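PDB 3GVE: YfkN protein from Bacillus subtilis subsp. subtilis, which belongs to the calcineurin-like phosphoesterase family of metal-binding proteins and carries a manganese and a magnesium ion side by side in this structure. Local coordinates for residues L58-G63 and A244-H249; Y101-L106 and I212-T217. All blocks are in the same frame, centred on the assembly; numbering follows the deposited sequence.

Contact 1: residues L58-G63 and A244-H249; sequences LLVDNG and AIISGH. With MG (magnesium ion), chain D.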
loop_
_atom_site.group_PDB
_atom_site.type_symbol
_atom_site.label_atom_id
_atom_site.label_comp_id
_atom_site.label_asym_id
_atom_site.label_seq_id
_atom_site.Cartn_x
_atom_site.Cartn_y
_atom_site.Cartn_z
ATOM N N LEU A 58 -6.520 -10.167 -27.525
ATOM C CA LEU A 58 -5.484 -10.767 -26.710
ATOM C C LEU A 58 -5.583 -10.203 -25.303
ATOM O O LEU A 58 -6.043 -9.091 -25.132
ATOM C CB LEU A 58 -4.112 -10.436 -27.299
ATOM C CG LEU A 58 -3.934 -10.861 -28.757
ATOM C CD1 LEU A 58 -2.623 -10.278 -29.263
ATOM C CD2 LEU A 58 -3.956 -12.401 -28.879
ATOM N N LEU A 59 -5.121 -10.980 -24.325
ATOM C CA LEU A 59 -5.152 -10.595 -22.922
ATOM C C LEU A 59 -3.779 -10.852 -22.289
ATOM O O LEU A 59 -3.259 -11.941 -22.322
ATOM C CB LEU A 59 -6.254 -11.375 -22.198
ATOM C CG LEU A 59 -6.302 -11.234 -20.668
ATOM C CD1 LEU A 59 -6.624 -9.794 -20.245
ATOM C CD2 LEU A 59 -7.348 -12.206 -20.108
ATOM N N VAL A 60 -3.206 -9.803 -21.720
ATOM C CA VAL A 60 -1.850 -9.873 -21.158
ATOM C C VAL A 60 -1.784 -9.262 -19.771
ATOM O O VAL A 60 -2.533 -8.367 -19.438
ATOM C CB VAL A 60 -0.816 -9.167 -22.084
ATOM C CG1 VAL A 60 -0.849 -9.807 -23.483
ATOM C CG2 VAL A 60 -1.080 -7.672 -22.183
ATOM N N ASP A 61 -0.869 -9.779 -18.973
ATOM C CA ASP A 61 -0.578 -9.190 -17.665
ATOM C C ASP A 61 0.824 -8.613 -17.646
ATOM O O ASP A 61 1.732 -9.183 -18.229
ATOM C CB ASP A 61 -0.697 -10.215 -16.547
ATOM C CG ASP A 61 -0.516 -9.582 -15.187
ATOM O OD1 ASP A 61 -1.403 -8.836 -14.740
ATOM O OD2 ASP A 61 0.539 -9.786 -14.599
ATOM N N ASN A 62 0.980 -7.497 -16.947
ATOM C CA ASN A 62 2.250 -6.778 -16.927
ATOM C C ASN A 62 3.125 -6.913 -15.678
ATOM O O ASN A 62 4.065 -6.151 -15.517
ATOM C CB ASN A 62 1.996 -5.296 -17.225
ATOM C CG ASN A 62 3.183 -4.625 -17.916
ATOM O OD1 ASN A 62 3.810 -5.206 -18.792
ATOM N ND2 ASN A 62 3.470 -3.374 -17.522
ATOM N N GLY A 63 2.828 -7.892 -14.821
ATOM C CA GLY A 63 3.667 -8.165 -13.663
ATOM C C GLY A 63 3.257 -7.447 -12.383
ATOM O O GLY A 63 2.269 -6.735 -12.351
ATOM N N ALA A 244 3.125 -1.914 -29.631
ATOM C CA ALA A 244 2.258 -1.596 -28.492
ATOM C C ALA A 244 3.051 -1.790 -27.221
ATOM O O ALA A 244 3.833 -2.710 -27.137
ATOM C CB ALA A 244 1.054 -2.516 -28.495
ATOM N N ILE A 245 2.806 -0.923 -26.244
ATOM C CA ILE A 245 3.481 -0.991 -24.950
ATOM C C ILE A 245 2.474 -0.998 -23.807
ATOM O O ILE A 245 1.646 -0.113 -23.692
ATOM C CB ILE A 245 4.455 0.196 -24.747
ATOM C CG1 ILE A 245 5.529 0.194 -25.841
ATOM C CG2 ILE A 245 5.099 0.120 -23.361
ATOM C CD1 ILE A 245 6.347 1.520 -25.913
ATOM N N ILE A 246 2.574 -2.015 -22.966
ATOM C CA ILE A 246 1.875 -2.039 -21.694
ATOM C C ILE A 246 2.876 -1.546 -20.637
ATOM O O ILE A 246 3.980 -2.058 -20.546
ATOM C CB ILE A 246 1.391 -3.454 -21.326
ATOM C CG1 ILE A 246 0.686 -4.153 -22.506
ATOM C CG2 ILE A 246 0.496 -3.407 -20.087
ATOM C CD1 ILE A 246 -0.393 -3.340 -23.170
ATOM N N SER A 247 2.463 -0.552 -19.858
ATOM C CA SER A 247 3.305 0.048 -18.851
ATOM C C SER A 247 2.651 -0.199 -17.506
ATOM O O SER A 247 1.480 -0.438 -17.390
ATOM C CB SER A 247 3.448 1.549 -19.143
ATOM O OG SER A 247 4.205 2.238 -18.167
ATOM N N GLY A 248 3.465 -0.134 -16.483
ATOM C CA GLY A 248 3.040 -0.314 -15.096
ATOM C C GLY A 248 4.048 0.310 -14.131
ATOM O O GLY A 248 4.624 1.342 -14.425
ATOM N N HIS A 249 4.226 -0.383 -13.011
ATOM C CA HIS A 249 5.201 -0.108 -11.974
ATOM C C HIS A 249 4.848 1.127 -11.135
ATOM O O HIS A 249 4.889 1.058 -9.933
ATOM C CB HIS A 249 6.615 -0.034 -12.560
ATOM C CG HIS A 249 7.687 0.130 -11.531
ATOM N ND1 HIS A 249 7.905 -0.793 -10.529
ATOM C CD2 HIS A 249 8.602 1.112 -11.352
ATOM C CE1 HIS A 249 8.913 -0.383 -9.780
ATOM N NE2 HIS A 249 9.349 0.771 -10.254
HETATM MG MG MG D . 6.723 -2.759 -9.772
HETATM O O HOH W 1 5.218 -1.207 -8.640
#
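N62 and I246 meet as their side chains run past each other in opposite directions, with I246 CG2 lying 3.7 Å from N62 CG. I246 CG2, anti to the backbone N, is the branch that meets the amide. Beyond it the backbone begins to touch: N62 ND2 lies 3.3 Å from S247 C and 3.4 Å from G248 N, the latter a meeting of two donors and not a bond. The firm partner of N62 ND2 is A215 O, in strand 210-215, which holds the buried amide between strands 210-215 and 244-247. Two residues earlier, V60 CG2 meets I246 CG1 at 4.0 Å, and L214 and A16 close in around this apolar patch. Next to N62 in sequence, D61 OD2 takes the G63 N-H at 3.0 Å from above the carboxylate plane, an Asx turn that shapes the chain as strand 57-61 ends. Past G248, H249 ND1 binds magnesium at 2.4 Å, and H249 NE2 is held by E229. Strand ends from two facing sheets thus deliver metal ligands on loops, as in the metallophosphoesterase fold.

Contact 2: residues Y101-L106 and I212-T217; sequences YDAGTL and IALAHT. With MG (magnesium ion), chain D.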
loop_
_atom_site.group_PDB
_atom_site.type_symbol
_atom_site.label_atom_id
_atom_site.label_comp_id
_atom_site.label_asym_id
_atom_site.label_seq_id
_atom_site.Cartn_x
_atom_site.Cartn_y
_atom_site.Cartn_z
ATOM N N TYR A 101 -5.412 -15.911 -20.163
ATOM C CA TYR A 101 -4.370 -14.947 -20.520
ATOM C C TYR A 101 -3.500 -15.517 -21.636
ATOM O O TYR A 101 -3.258 -16.712 -21.686
ATOM C CB TYR A 101 -3.506 -14.616 -19.313
ATOM C CG TYR A 101 -4.037 -13.455 -18.505
ATOM C CD1 TYR A 101 -5.126 -13.620 -17.651
ATOM C CD2 TYR A 101 -3.462 -12.194 -18.602
ATOM C CE1 TYR A 101 -5.618 -12.560 -16.912
ATOM C CE2 TYR A 101 -3.948 -11.118 -17.852
ATOM C CZ TYR A 101 -5.039 -11.312 -17.030
ATOM O OH TYR A 101 -5.549 -10.285 -16.282
ATOM N N ASP A 102 -3.034 -14.637 -22.510
ATOM C CA ASP A 102 -2.156 -15.025 -23.617
ATOM C C ASP A 102 -0.659 -14.867 -23.297
ATOM O O ASP A 102 0.162 -15.522 -23.901
ATOM C CB ASP A 102 -2.516 -14.227 -24.874
ATOM C CG ASP A 102 -3.931 -14.509 -25.353
ATOM O OD1 ASP A 102 -4.169 -15.624 -25.822
ATOM O OD2 ASP A 102 -4.774 -13.626 -25.229
ATOM N N ALA A 103 -0.324 -13.979 -22.356
ATOM C CA ALA A 103 1.062 -13.743 -21.980
ATOM C C ALA A 103 1.141 -12.998 -20.661
ATOM O O ALA A 103 0.191 -12.296 -20.326
ATOM C CB ALA A 103 1.787 -12.918 -23.043
ATOM N N GLY A 104 2.280 -13.127 -19.999
ATOM C CA GLY A 104 2.542 -12.332 -18.812
ATOM C C GLY A 104 4.034 -12.010 -18.721
ATOM O O GLY A 104 4.831 -12.428 -19.574
ATOM N N THR A 105 4.404 -11.282 -17.662
ATOM C CA THR A 105 5.819 -10.873 -17.502
ATOM C C THR A 105 6.184 -10.741 -16.052
ATOM O O THR A 105 5.308 -10.935 -15.151
ATOM C CB THR A 105 6.067 -9.589 -18.317
ATOM O OG1 THR A 105 7.482 -9.443 -18.502
ATOM C CG2 THR A 105 5.532 -8.337 -17.617
ATOM N N LEU A 106 7.435 -10.398 -15.749
ATOM C CA LEU A 106 7.890 -10.264 -14.392
ATOM C C LEU A 106 7.945 -8.820 -13.979
ATOM O O LEU A 106 8.513 -7.980 -14.609
ATOM C CB LEU A 106 9.263 -10.904 -14.227
ATOM C CG LEU A 106 9.340 -12.349 -14.763
ATOM C CD1 LEU A 106 10.715 -12.887 -14.639
ATOM C CD2 LEU A 106 8.335 -13.275 -14.155
ATOM N N ILE A 212 4.474 -6.836 -28.987
ATOM C CA ILE A 212 3.832 -6.211 -27.768
ATOM C C ILE A 212 4.842 -6.270 -26.666
ATOM O O ILE A 212 5.376 -7.354 -26.329
ATOM C CB ILE A 212 2.563 -6.975 -27.411
ATOM C CG1 ILE A 212 1.541 -6.887 -28.568
ATOM C CG2 ILE A 212 1.974 -6.344 -26.149
ATOM C CD1 ILE A 212 0.418 -7.871 -28.453
ATOM N N ALA A 213 5.182 -5.102 -26.122
ATOM C CA ALA A 213 6.087 -5.043 -24.981
ATOM C C ALA A 213 5.315 -5.046 -23.677
ATOM O O ALA A 213 4.484 -4.104 -23.479
ATOM C CB ALA A 213 6.922 -3.741 -25.077
ATOM N N LEU A 214 5.579 -6.027 -22.835
ATOM C CA LEU A 214 5.092 -6.042 -21.475
ATOM C C LEU A 214 6.192 -5.383 -20.634
ATOM O O LEU A 214 7.081 -6.020 -20.109
ATOM C CB LEU A 214 4.775 -7.477 -21.061
ATOM C CG LEU A 214 3.867 -8.226 -22.060
ATOM C CD1 LEU A 214 3.611 -9.650 -21.620
ATOM C CD2 LEU A 214 2.551 -7.516 -22.321
ATOM N N ALA A 215 6.118 -4.059 -20.583
ATOM C CA ALA A 215 7.163 -3.257 -19.985
ATOM C C ALA A 215 6.803 -2.920 -18.551
ATOM O O ALA A 215 6.047 -2.008 -18.298
ATOM C CB ALA A 215 7.364 -1.989 -20.809
ATOM N N HIS A 216 7.358 -3.686 -17.617
ATOM C CA HIS A 216 7.079 -3.426 -16.201
ATOM C C HIS A 216 7.979 -2.294 -15.742
ATOM O O HIS A 216 9.010 -2.491 -15.125
ATOM C CB HIS A 216 7.208 -4.636 -15.260
ATOM C CG HIS A 216 6.654 -4.341 -13.896
ATOM N ND1 HIS A 216 5.324 -4.518 -13.596
ATOM C CD2 HIS A 216 7.203 -3.743 -12.812
ATOM C CE1 HIS A 216 5.086 -4.086 -12.372
ATOM N NE2 HIS A 216 6.212 -3.619 -11.870
ATOM N N THR A 217 7.532 -1.098 -16.085
ATOM C CA THR A 217 8.314 0.119 -15.928
ATOM C C THR A 217 7.388 1.265 -16.312
ATOM O O THR A 217 6.521 1.102 -17.132
ATOM C CB THR A 217 9.598 0.063 -16.803
ATOM O OG1 THR A 217 10.427 1.198 -16.545
ATOM C CG2 THR A 217 9.278 -0.019 -18.300
HETATM MG MG MG D . 6.723 -2.759 -9.772
HETATM O O HOH W 1 5.218 -1.207 -8.640
#
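L214 presses its side chain against A103, G104 and T105, and is the main apolar link between Y101-L106 and strand 210-215. Its CB comes 3.6 Å from T105 CG2, the two side chains sliding past each other in opposite directions. Further out, L214 CD1 lies 4.0 Å from A103 CB and 3.7 Å from G104 O, so that one methyl touches both the A103 methyl and the G104 carbonyl. The leucine chain is extended, with CD1 anti to CA (chi2 179°), and this carries the methyl back along the segment from T105 to A103. T105 turns its hydroxyl to another partner, V130 O, which leaves CG2 as its closest atom to L214. A215 points its methyl away from Y101-L106.

At H216 the chain makes an inverse gamma turn, with T217 N giving a weak bond to A215 O. L106 O stands 3.6 Å from H216 CB and approaches the ring obliquely. CG is anti to the backbone N (chi1 -169°), and the imidazole beyond it is held at both nitrogens. NE2 binds magnesium at 2.3 Å; with NE2 on the metal, ND1 donates to the second-shell carbonyl of N62, and the two bonds probably fix the ring's rotation.

T217 then bonds through OG1 to E229 O and A231 N. Around the contact, strand 57-61 brings V60 onto L214, strand 160-170 sets Y167 against A103, the short, weakly bonded strand 104-105 pairs in parallel with 129-130, and helix 232-238 packs on A215 and T217.

The centres of the two contacts lie about 5 Å apart, and their strands 244-247 and 210-215 are parallel neighbours in one sheet. Contact 1 and contact 2 are joined by a probable hydrogen bond, L59 O to D102 N at 2.7 Å. N62 is also packed close between them, its OD1 3.0 Å from L214 C. Each contact supplies one histidine to the same magnesium, H249 and H216, whose ring planes meet at about 70°. D64 and N108 complete the protein ligands, and a water 2.4 Å from the magnesium fills a fifth position. D64 also binds the neighbouring manganese, tying both contacts to the two-metal centre.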